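Local coordinates for ABC transporter substrate-binding protein (PDB 6TFX) that binds the mannityl-opine mannopinic acid as the periplasmic solute-binding protein of an ABC importer in Agrobacterium, at residues F22-S27 / S104-D109; T16-H21 / T30-I35; L396-H401 / T410-F415. One frame throughout, in Å; residues are numbered along the deposited sequence.

Contact 1 (F22-S27 / S104-D109). With N72 ((2~{R})-2-[[(3~{R},4~{R},5~{S})-3,4,5,6-tetrakis(oxidanyl)-2-oxidanylidene-hexyl]amino]pentanedioic acid), chain C.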
loop_
_atom_site.group_PDB
_atom_site.type_symbol
_atom_site.label_atom_id
_atom_site.label_comp_id
_atom_site.label_asym_id
_atom_site.label_seq_id
_atom_site.Cartn_x
_atom_site.Cartn_y
_atom_site.Cartn_z
ATOM N N PHE A 22 -4.242 -8.562 7.035
ATOM C CA PHE A 22 -5.394 -8.015 6.310
ATOM C C PHE A 22 -5.327 -6.507 6.109
ATOM O O PHE A 22 -5.990 -5.998 5.218
ATOM C CB PHE A 22 -6.725 -8.386 6.965
ATOM C CG PHE A 22 -7.019 -9.852 6.836
ATOM C CD1 PHE A 22 -7.592 -10.364 5.670
ATOM C CD2 PHE A 22 -6.794 -10.720 7.905
ATOM C CE1 PHE A 22 -7.881 -11.738 5.558
ATOM C CE2 PHE A 22 -7.114 -12.084 7.804
ATOM C CZ PHE A 22 -7.654 -12.577 6.632
ATOM N N ALA A 23 -4.591 -5.786 6.973
ATOM C CA ALA A 23 -4.567 -4.327 6.900
ATOM C C ALA A 23 -4.087 -3.878 5.521
ATOM O O ALA A 23 -2.985 -4.242 5.103
ATOM C CB ALA A 23 -3.684 -3.765 8.006
ATOM N N THR A 24 -4.962 -3.132 4.809
ATOM C CA THR A 24 -4.742 -2.717 3.418
ATOM C C THR A 24 -4.826 -1.216 3.198
ATOM O O THR A 24 -4.033 -0.677 2.428
ATOM C CB THR A 24 -5.758 -3.456 2.537
ATOM O OG1 THR A 24 -5.577 -4.869 2.702
ATOM C CG2 THR A 24 -5.653 -3.081 1.061
ATOM N N THR A 25 -5.788 -0.530 3.861
ATOM C CA THR A 25 -5.879 0.916 3.661
ATOM C C THR A 25 -4.615 1.570 4.233
ATOM O O THR A 25 -3.992 1.021 5.158
ATOM C CB THR A 25 -7.123 1.485 4.343
ATOM O OG1 THR A 25 -6.959 1.365 5.748
ATOM C CG2 THR A 25 -8.431 0.787 3.886
ATOM N N THR A 26 -4.257 2.759 3.726
ATOM C CA THR A 26 -3.065 3.430 4.272
ATOM C C THR A 26 -3.209 3.608 5.799
ATOM O O THR A 26 -2.236 3.382 6.537
ATOM C CB THR A 26 -2.890 4.802 3.614
ATOM O OG1 THR A 26 -2.518 4.579 2.259
ATOM C CG2 THR A 26 -1.787 5.625 4.281
ATOM N N SER A 27 -4.405 4.006 6.270
ATOM C CA SER A 27 -4.572 4.249 7.705
ATOM C C SER A 27 -4.342 2.983 8.540
ATOM O O SER A 27 -3.636 3.031 9.547
ATOM C CB SER A 27 -5.940 4.839 8.004
ATOM O OG SER A 27 -5.985 5.171 9.384
ATOM N N SER A 104 -5.245 -14.700 5.258
ATOM C CA SER A 104 -4.354 -13.605 4.919
ATOM C C SER A 104 -4.771 -13.028 3.575
ATOM O O SER A 104 -5.231 -13.781 2.706
ATOM C CB SER A 104 -2.943 -14.167 4.786
ATOM O OG SER A 104 -2.038 -13.202 4.275
ATOM N N ALA A 105 -4.599 -11.716 3.406
ATOM C CA ALA A 105 -4.912 -11.073 2.128
ATOM C C ALA A 105 -3.660 -11.059 1.244
ATOM O O ALA A 105 -3.737 -10.645 0.084
ATOM C CB ALA A 105 -5.383 -9.640 2.366
ATOM N N PHE A 106 -2.509 -11.504 1.790
ATOM C CA PHE A 106 -1.209 -11.409 1.122
ATOM C C PHE A 106 -0.512 -12.742 0.876
ATOM O O PHE A 106 0.707 -12.772 0.656
ATOM C CB PHE A 106 -0.315 -10.468 1.959
ATOM C CG PHE A 106 -0.986 -9.175 2.372
ATOM C CD1 PHE A 106 -1.530 -8.312 1.416
ATOM C CD2 PHE A 106 -1.099 -8.826 3.715
ATOM C CE1 PHE A 106 -2.170 -7.122 1.798
ATOM C CE2 PHE A 106 -1.692 -7.613 4.090
ATOM C CZ PHE A 106 -2.255 -6.786 3.133
ATOM N N SER A 107 -1.273 -13.850 0.885
ATOM C CA SER A 107 -0.690 -15.179 0.760
ATOM C C SER A 107 0.094 -15.408 -0.524
ATOM O O SER A 107 1.073 -16.136 -0.484
ATOM C CB SER A 107 -1.748 -16.263 0.897
ATOM O OG SER A 107 -2.680 -16.190 -0.171
ATOM N N GLY A 108 -0.341 -14.804 -1.643
ATOM C CA GLY A 108 0.332 -15.021 -2.928
ATOM C C GLY A 108 1.795 -14.605 -2.937
ATOM O O GLY A 108 2.615 -15.230 -3.615
ATOM N N ASP A 109 2.144 -13.581 -2.144
ATOM C CA ASP A 109 3.543 -13.116 -2.041
ATOM C C ASP A 109 4.461 -14.239 -1.491
ATOM O O ASP A 109 5.667 -14.229 -1.749
ATOM C CB ASP A 109 3.608 -11.940 -1.043
ATOM C CG ASP A 109 3.091 -10.606 -1.555
ATOM O OD1 ASP A 109 2.927 -10.471 -2.780
ATOM O OD2 ASP A 109 2.881 -9.680 -0.713
HETATM O OAB N72 C . -4.985 11.107 -5.223
HETATM C CAF N72 C . -4.748 9.685 -5.212
HETATM C CAG N72 C . -5.048 8.926 -3.876
HETATM O OAC N72 C . -5.177 9.770 -2.778
HETATM C CAH N72 C . -4.194 7.662 -3.755
HETATM O OAM N72 C . -3.094 7.447 -4.554
HETATM C CAI N72 C . -3.511 6.977 -2.588
HETATM O OAD N72 C . -3.107 7.923 -1.622
HETATM C CAJ N72 C . -4.268 5.758 -2.119
HETATM O OAE N72 C . -5.023 5.177 -2.939
HETATM C CAK N72 C . -4.152 5.286 -0.641
HETATM N N N72 C . -3.441 4.033 -0.549
HETATM C CA N72 C . -4.063 2.846 -0.098
HETATM C C N72 C . -5.563 2.815 0.009
HETATM O O N72 C . -6.499 2.459 -0.811
HETATM C CB N72 C . -3.415 1.635 -0.774
HETATM C CG N72 C . -4.199 0.327 -0.891
HETATM C CD N72 C . -3.306 -0.915 -0.925
HETATM O OE1 N72 C . -2.180 -0.947 -0.331
HETATM O OE2 N72 C . -3.715 -1.924 -1.542
HETATM O OXT N72 C . -5.750 3.180 1.184
#

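Contact 2 (T16-H21 / T30-I35)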
loop_
_atom_site.group_PDB
_atom_site.type_symbol
_atom_site.label_atom_id
_atom_site.label_comp_id
_atom_site.label_asym_id
_atom_site.label_seq_id
_atom_site.Cartn_x
_atom_site.Cartn_y
_atom_site.Cartn_z
ATOM N N THR A 16 -10.388 -0.420 10.366
ATOM C CA THR A 16 -11.106 -1.566 9.815
ATOM C C THR A 16 -10.463 -2.818 10.387
ATOM O O THR A 16 -11.151 -3.609 11.021
ATOM C CB THR A 16 -11.150 -1.551 8.288
ATOM O OG1 THR A 16 -11.764 -0.318 7.904
ATOM C CG2 THR A 16 -11.955 -2.727 7.722
ATOM N N THR A 17 -9.144 -2.994 10.181
ATOM C CA THR A 17 -8.485 -4.166 10.745
ATOM C C THR A 17 -7.068 -3.861 11.140
ATOM O O THR A 17 -6.327 -3.246 10.356
ATOM C CB THR A 17 -8.551 -5.397 9.831
ATOM O OG1 THR A 17 -7.733 -6.435 10.393
ATOM C CG2 THR A 17 -8.092 -5.107 8.407
ATOM N N LEU A 18 -6.696 -4.309 12.343
ATOM C CA LEU A 18 -5.325 -4.172 12.811
ATOM C C LEU A 18 -4.637 -5.539 12.847
ATOM O O LEU A 18 -3.560 -5.678 13.432
ATOM C CB LEU A 18 -5.216 -3.366 14.132
ATOM C CG LEU A 18 -5.759 -1.919 14.047
ATOM C CD1 LEU A 18 -5.689 -1.218 15.396
ATOM C CD2 LEU A 18 -5.038 -1.117 12.975
ATOM N N ASP A 19 -5.215 -6.540 12.102
ATOM C CA ASP A 19 -4.525 -7.808 11.885
ATOM C C ASP A 19 -3.607 -7.467 10.704
ATOM O O ASP A 19 -4.093 -7.061 9.640
ATOM C CB ASP A 19 -5.499 -8.942 11.513
ATOM C CG ASP A 19 -4.840 -10.251 11.078
ATOM O OD1 ASP A 19 -3.642 -10.230 10.715
ATOM O OD2 ASP A 19 -5.532 -11.286 11.062
ATOM N N PRO A 20 -2.272 -7.555 10.860
ATOM C CA PRO A 20 -1.383 -7.145 9.769
ATOM C C PRO A 20 -1.523 -7.957 8.497
ATOM O O PRO A 20 -1.115 -7.486 7.424
ATOM C CB PRO A 20 0.022 -7.310 10.375
ATOM C CG PRO A 20 -0.138 -8.283 11.475
ATOM C CD PRO A 20 -1.502 -8.007 12.042
ATOM N N HIS A 21 -2.090 -9.182 8.609
ATOM C CA HIS A 21 -2.266 -10.008 7.407
ATOM C C HIS A 21 -3.454 -9.553 6.544
ATOM O O HIS A 21 -3.651 -10.103 5.454
ATOM C CB HIS A 21 -2.387 -11.499 7.753
ATOM C CG HIS A 21 -1.204 -12.022 8.513
ATOM N ND1 HIS A 21 -1.359 -12.777 9.658
ATOM C CD2 HIS A 21 0.116 -11.841 8.285
ATOM C CE1 HIS A 21 -0.132 -13.041 10.087
ATOM N NE2 HIS A 21 0.786 -12.512 9.291
ATOM N N THR A 30 -0.670 2.116 8.459
ATOM C CA THR A 30 0.124 3.063 9.262
ATOM C C THR A 30 0.081 2.630 10.740
ATOM O O THR A 30 1.120 2.496 11.373
ATOM C CB THR A 30 -0.392 4.490 9.106
ATOM O OG1 THR A 30 -0.317 4.866 7.729
ATOM C CG2 THR A 30 0.429 5.498 9.943
ATOM N N LEU A 31 -1.124 2.372 11.271
ATOM C CA LEU A 31 -1.262 1.927 12.654
ATOM C C LEU A 31 -0.488 0.630 12.875
ATOM O O LEU A 31 0.256 0.526 13.843
ATOM C CB LEU A 31 -2.749 1.739 12.977
ATOM C CG LEU A 31 -3.500 3.065 13.137
ATOM C CD1 LEU A 31 -5.035 2.838 13.154
ATOM C CD2 LEU A 31 -3.098 3.777 14.425
ATOM N N VAL A 32 -0.619 -0.347 11.948
ATOM C CA VAL A 32 0.107 -1.617 12.043
ATOM C C VAL A 32 1.628 -1.382 12.143
ATOM O O VAL A 32 2.303 -2.054 12.929
ATOM C CB VAL A 32 -0.315 -2.494 10.837
ATOM C CG1 VAL A 32 0.708 -3.560 10.490
ATOM C CG2 VAL A 32 -1.689 -3.109 11.112
ATOM N N SER A 33 2.154 -0.398 11.373
ATOM C CA SER A 33 3.593 -0.108 11.395
ATOM C C SER A 33 4.076 0.458 12.733
ATOM O O SER A 33 5.289 0.506 12.974
ATOM C CB SER A 33 3.985 0.836 10.262
ATOM O OG SER A 33 3.647 2.179 10.568
ATOM N N TYR A 34 3.144 0.915 13.588
ATOM C CA TYR A 34 3.544 1.457 14.910
ATOM C C TYR A 34 3.445 0.367 15.992
ATOM O O TYR A 34 4.099 0.470 17.030
ATOM C CB TYR A 34 2.603 2.598 15.325
ATOM C CG TYR A 34 2.592 3.821 14.412
ATOM C CD1 TYR A 34 3.466 3.923 13.332
ATOM C CD2 TYR A 34 1.622 4.807 14.553
ATOM C CE1 TYR A 34 3.421 5.011 12.459
ATOM C CE2 TYR A 34 1.578 5.908 13.702
ATOM C CZ TYR A 34 2.485 6.015 12.661
ATOM O OH TYR A 34 2.381 7.099 11.807
ATOM N N ILE A 35 2.573 -0.627 15.773
ATOM C CA ILE A 35 2.271 -1.675 16.758
ATOM C C ILE A 35 3.139 -2.894 16.642
ATOM O O ILE A 35 3.406 -3.534 17.662
ATOM C CB ILE A 35 0.768 -2.083 16.595
ATOM C CG1 ILE A 35 -0.177 -0.865 16.791
ATOM C CG2 ILE A 35 0.356 -3.277 17.497
ATOM C CD1 ILE A 35 -1.598 -1.077 16.136
#

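Contact 3 (L396-H401 / T410-F415)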
loop_
_atom_site.group_PDB
_atom_site.type_symbol
_atom_site.label_atom_id
_atom_site.label_comp_id
_atom_site.label_asym_id
_atom_site.label_seq_id
_atom_site.Cartn_x
_atom_site.Cartn_y
_atom_site.Cartn_z
ATOM N N LEU A 396 2.839 -6.557 -10.862
ATOM C CA LEU A 396 2.276 -7.315 -11.978
ATOM C C LEU A 396 1.453 -8.512 -11.512
ATOM O O LEU A 396 0.367 -8.760 -12.031
ATOM C CB LEU A 396 3.385 -7.790 -12.934
ATOM C CG LEU A 396 4.060 -6.686 -13.719
ATOM C CD1 LEU A 396 5.289 -7.245 -14.434
ATOM C CD2 LEU A 396 3.088 -6.029 -14.757
ATOM N N THR A 397 1.999 -9.298 -10.581
ATOM C CA THR A 397 1.270 -10.487 -10.147
ATOM C C THR A 397 -0.032 -10.085 -9.455
ATOM O O THR A 397 -1.076 -10.685 -9.716
ATOM C CB THR A 397 2.147 -11.348 -9.217
ATOM O OG1 THR A 397 3.293 -11.803 -9.961
ATOM C CG2 THR A 397 1.376 -12.529 -8.637
ATOM N N GLN A 398 0.039 -9.115 -8.540
ATOM C CA GLN A 398 -1.152 -8.789 -7.739
ATOM C C GLN A 398 -2.284 -8.126 -8.514
ATOM O O GLN A 398 -3.465 -8.403 -8.254
ATOM C CB GLN A 398 -0.717 -7.915 -6.550
ATOM C CG GLN A 398 0.247 -8.697 -5.621
ATOM C CD GLN A 398 0.636 -7.891 -4.415
ATOM O OE1 GLN A 398 -0.127 -7.078 -3.921
ATOM N NE2 GLN A 398 1.831 -8.144 -3.899
ATOM N N PHE A 399 -1.930 -7.227 -9.433
ATOM C CA PHE A 399 -2.958 -6.484 -10.168
ATOM C C PHE A 399 -3.326 -7.097 -11.520
ATOM O O PHE A 399 -4.430 -6.793 -12.020
ATOM C CB PHE A 399 -2.466 -5.061 -10.422
ATOM C CG PHE A 399 -2.525 -4.182 -9.209
ATOM C CD1 PHE A 399 -3.699 -3.487 -8.892
ATOM C CD2 PHE A 399 -1.432 -4.079 -8.352
ATOM C CE1 PHE A 399 -3.761 -2.672 -7.753
ATOM C CE2 PHE A 399 -1.506 -3.297 -7.183
ATOM C CZ PHE A 399 -2.660 -2.571 -6.910
ATOM N N TYR A 400 -2.428 -7.880 -12.151
ATOM C CA TYR A 400 -2.679 -8.301 -13.517
ATOM C C TYR A 400 -2.579 -9.804 -13.830
ATOM O O TYR A 400 -2.983 -10.173 -14.936
ATOM C CB TYR A 400 -1.751 -7.523 -14.480
ATOM C CG TYR A 400 -1.781 -6.026 -14.250
ATOM C CD1 TYR A 400 -2.969 -5.299 -14.380
ATOM C CD2 TYR A 400 -0.628 -5.333 -13.871
ATOM C CE1 TYR A 400 -3.005 -3.926 -14.138
ATOM C CE2 TYR A 400 -0.657 -3.962 -13.626
ATOM C CZ TYR A 400 -1.854 -3.270 -13.721
ATOM O OH TYR A 400 -1.889 -1.916 -13.478
ATOM N N HIS A 401 -2.055 -10.649 -12.917
ATOM C CA HIS A 401 -1.989 -12.086 -13.234
ATOM C C HIS A 401 -3.381 -12.682 -13.011
ATOM O O HIS A 401 -4.054 -12.289 -12.055
ATOM C CB HIS A 401 -0.961 -12.784 -12.350
ATOM C CG HIS A 401 -0.717 -14.204 -12.754
ATOM N ND1 HIS A 401 -1.605 -15.216 -12.422
ATOM C CD2 HIS A 401 0.275 -14.726 -13.514
ATOM C CE1 HIS A 401 -1.098 -16.329 -12.943
ATOM N NE2 HIS A 401 0.034 -16.082 -13.603
ATOM N N THR A 410 -7.661 -17.253 -4.680
ATOM C CA THR A 410 -6.343 -16.624 -4.735
ATOM C C THR A 410 -6.448 -15.130 -5.133
ATOM O O THR A 410 -5.427 -14.508 -5.457
ATOM C CB THR A 410 -5.489 -17.356 -5.790
ATOM O OG1 THR A 410 -6.272 -17.509 -6.965
ATOM C CG2 THR A 410 -5.032 -18.752 -5.318
ATOM N N GLN A 411 -7.662 -14.540 -5.061
ATOM C CA GLN A 411 -7.813 -13.144 -5.502
ATOM C C GLN A 411 -6.916 -12.185 -4.772
ATOM O O GLN A 411 -6.674 -12.351 -3.577
ATOM C CB GLN A 411 -9.264 -12.652 -5.403
ATOM C CG GLN A 411 -9.779 -12.439 -3.983
ATOM C CD GLN A 411 -11.152 -11.791 -4.040
ATOM O OE1 GLN A 411 -12.035 -12.236 -4.755
ATOM N NE2 GLN A 411 -11.340 -10.707 -3.303
ATOM N N VAL A 412 -6.419 -11.161 -5.494
ATOM C CA VAL A 412 -5.667 -10.115 -4.830
ATOM C C VAL A 412 -6.329 -8.795 -5.248
ATOM O O VAL A 412 -7.391 -8.443 -4.698
ATOM C CB VAL A 412 -4.132 -10.153 -5.036
ATOM C CG1 VAL A 412 -3.434 -9.276 -4.000
ATOM C CG2 VAL A 412 -3.592 -11.585 -4.955
ATOM N N VAL A 413 -5.748 -8.108 -6.262
ATOM C CA VAL A 413 -6.309 -6.819 -6.689
ATOM C C VAL A 413 -6.395 -6.730 -8.231
ATOM O O VAL A 413 -6.297 -5.625 -8.785
ATOM C CB VAL A 413 -5.540 -5.622 -6.068
ATOM C CG1 VAL A 413 -5.926 -5.425 -4.600
ATOM C CG2 VAL A 413 -4.030 -5.799 -6.191
ATOM N N ASN A 414 -6.676 -7.881 -8.897
ATOM C CA ASN A 414 -6.807 -7.871 -10.352
ATOM C C ASN A 414 -8.270 -7.562 -10.646
ATOM O O ASN A 414 -9.086 -8.461 -10.909
ATOM C CB ASN A 414 -6.323 -9.173 -10.988
ATOM C CG ASN A 414 -6.462 -9.216 -12.499
ATOM O OD1 ASN A 414 -7.031 -8.296 -13.135
ATOM N ND2 ASN A 414 -5.951 -10.310 -13.107
ATOM N N PHE A 415 -8.581 -6.277 -10.586
ATOM C CA PHE A 415 -9.955 -5.794 -10.829
ATOM C C PHE A 415 -10.326 -5.807 -12.293
ATOM O O PHE A 415 -11.519 -5.795 -12.613
ATOM C CB PHE A 415 -10.098 -4.361 -10.318
ATOM C CG PHE A 415 -9.837 -4.262 -8.834
ATOM C CD1 PHE A 415 -10.720 -4.830 -7.915
ATOM C CD2 PHE A 415 -8.711 -3.599 -8.354
ATOM C CE1 PHE A 415 -10.468 -4.749 -6.541
ATOM C CE2 PHE A 415 -8.482 -3.494 -6.979
ATOM C CZ PHE A 415 -9.342 -4.096 -6.088
#

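Contact 1 (F22-S27 / S104-D109)
Phe22 and Phe106 both set CG anti to the carbonyl carbon and beside the backbone N (chi1 -69° and -47°), and from there the two rings bring the segments together. CB of Phe22 points away from 104-109, but its ring lies against the backbone there: CZ comes to 3.5 Å from Ser104 N, and Ser104 CA sits over one face. Ala105 CB is shared. It touches Phe22 CD1 at 4.0 Å and also stands 4.1 Å above the plane of the Phe106 ring, over the centre of that face. The edge of the Phe106 ring turns to 22-27, where Ala23 O lies in the ring plane with CZ at 3.3 Å. Each segment also holds an internal hydrogen bond. Thr24 OG1 donates to Phe22 O at 2.8 Å from above the carbonyl plane, while Ser104 OG closes an ST turn by accepting from Phe106 N at 3.0 Å and also pairs with Ala98 O. Beyond Thr24 the chain enters the opine pocket. The Thr24 methyl CG2 approaches the ligand's OE2 at 3.4 Å, and Thr26 N donates to its OXT at 3.0 Å with an angle of 154°. Thr25 OG1 caps Asp28 N at the start of helix 26-35. The ligand carboxylate that carries OXT lies at that same end, where the helix dipole would probably favour its charge. No hydrogen bond joins 22-27 to 104-109; Phe22, Ala23 and Thr24 pack on Ser104, Ala105 and Phe106, with the Ala23 carbonyl at the probably electropositive edge of the Phe106 ring.

Contact 2 (T16-H21 / T30-I35)
Leu18 and Pro20 pack on one side of helix 26-35 from a loop that holds an ST turn and an Asx turn in succession and lies against the helix that follows it. Between 16-21 and 30-35 the contact is apolar. Leu18 supplies both methyls: CD2 meets Leu31 CB at 3.7 Å, crossing that side chain obliquely, while CD1 meets Ile35 CD1 at 4.2 Å, with the two side chains at about a right angle. Leu31 and Ile35 lie one helical turn apart, and Val32 completes the surface. Val172 of strand 170-176, in the mixed sheet, touches both Leu18 and Ile35.

The hydrogen bonds of the two segments remain within each, although Thr16 N and Thr17 N also bond the carboxylate of Asp28 in the same helix. Thr17 OG1 accepts from Asp19 N at 3.0 Å, and Asp19 OD1 from His21 N at 2.8 Å, met from above the carboxylate plane. The other carboxylate oxygen, OD2, forms a salt bridge with Lys97. On the helix, Ser33 OG donates to Thr30 O on a lone pair. Val32 holds CG1 anti to the backbone N (chi1 157°), where that methyl meets Pro20 CB at 3.8 Å; its other methyl, CG2, lies 3.9 Å from Leu18 O.

Contact 3 (L396-H401 / T410-F415)
The Phe399 ring takes the Val413 methyl CG2 over the centre of one face, a CH-pi contact 3.4 Å from methyl to centroid and only 6° off the ring normal. Phe399 also serves the next ring, its CB standing over the centre of a face of Tyr400, and the Phe415 ring has Val413 C over one face toward the rim. The motif is the C-terminal end of helix 392-400 packed on an inverse gamma turn centred on Asn414. Val413 CG2 lies between its own backbone N and carbonyl carbon, and besides the ring it meets Gln398 O at 3.4 Å. Val413 O comes to 3.4 Å from Phe399 CD1. Next to it, Val412 CG1 packs on Gln398 CB at 4.0 Å.

Carbonyls at the end of the helix, where few backbone donors remain, are met by the loop. Gln398 O accepts from Val413 N at 3.0 Å. Phe399 O is approached by Asn414 CA at 3.1 Å, a C-H...O contact. The Asn414 amide extends the series: its ND2 is shared between His401 O and Cys418 O, while OD1 pairs with Ser416 OG. Because Cys418 is a magnesium ligand together with Cys453, Asn414 probably helps to position the backbone of that site from the second shell. The Asn414 CG is anti to the backbone N (chi1 179°), and ND2 reaches His401 O at 2.9 Å, entering 71° out of the carbonyl plane although the acceptor lies close to the plane of the amide.

In the fold
Contacts 1 and 2 share helix 26-35 and interleave along the chain, with centres about 10 Å apart. They meet where Ala105 N approaches His21 O at 2.8 Å, a probable hydrogen bond, and where the Phe106 ring packs on the carbonyls of Pro20 and His21. Contact 3 follows later in the chain, its centre about 12 Å from that of contact 1 and about 22 Å from that of contact 2. Asp109 OD1 and Gln398 NE2 form a close polar pair at 2.8 Å between contacts 1 and 3. In contact 1, segment 22-27 binds the opine directly; in contact 3 the Val413 side chain lies about 5 Å from it, and Gln398 OE1 bonds Arg388, itself a ligand partner.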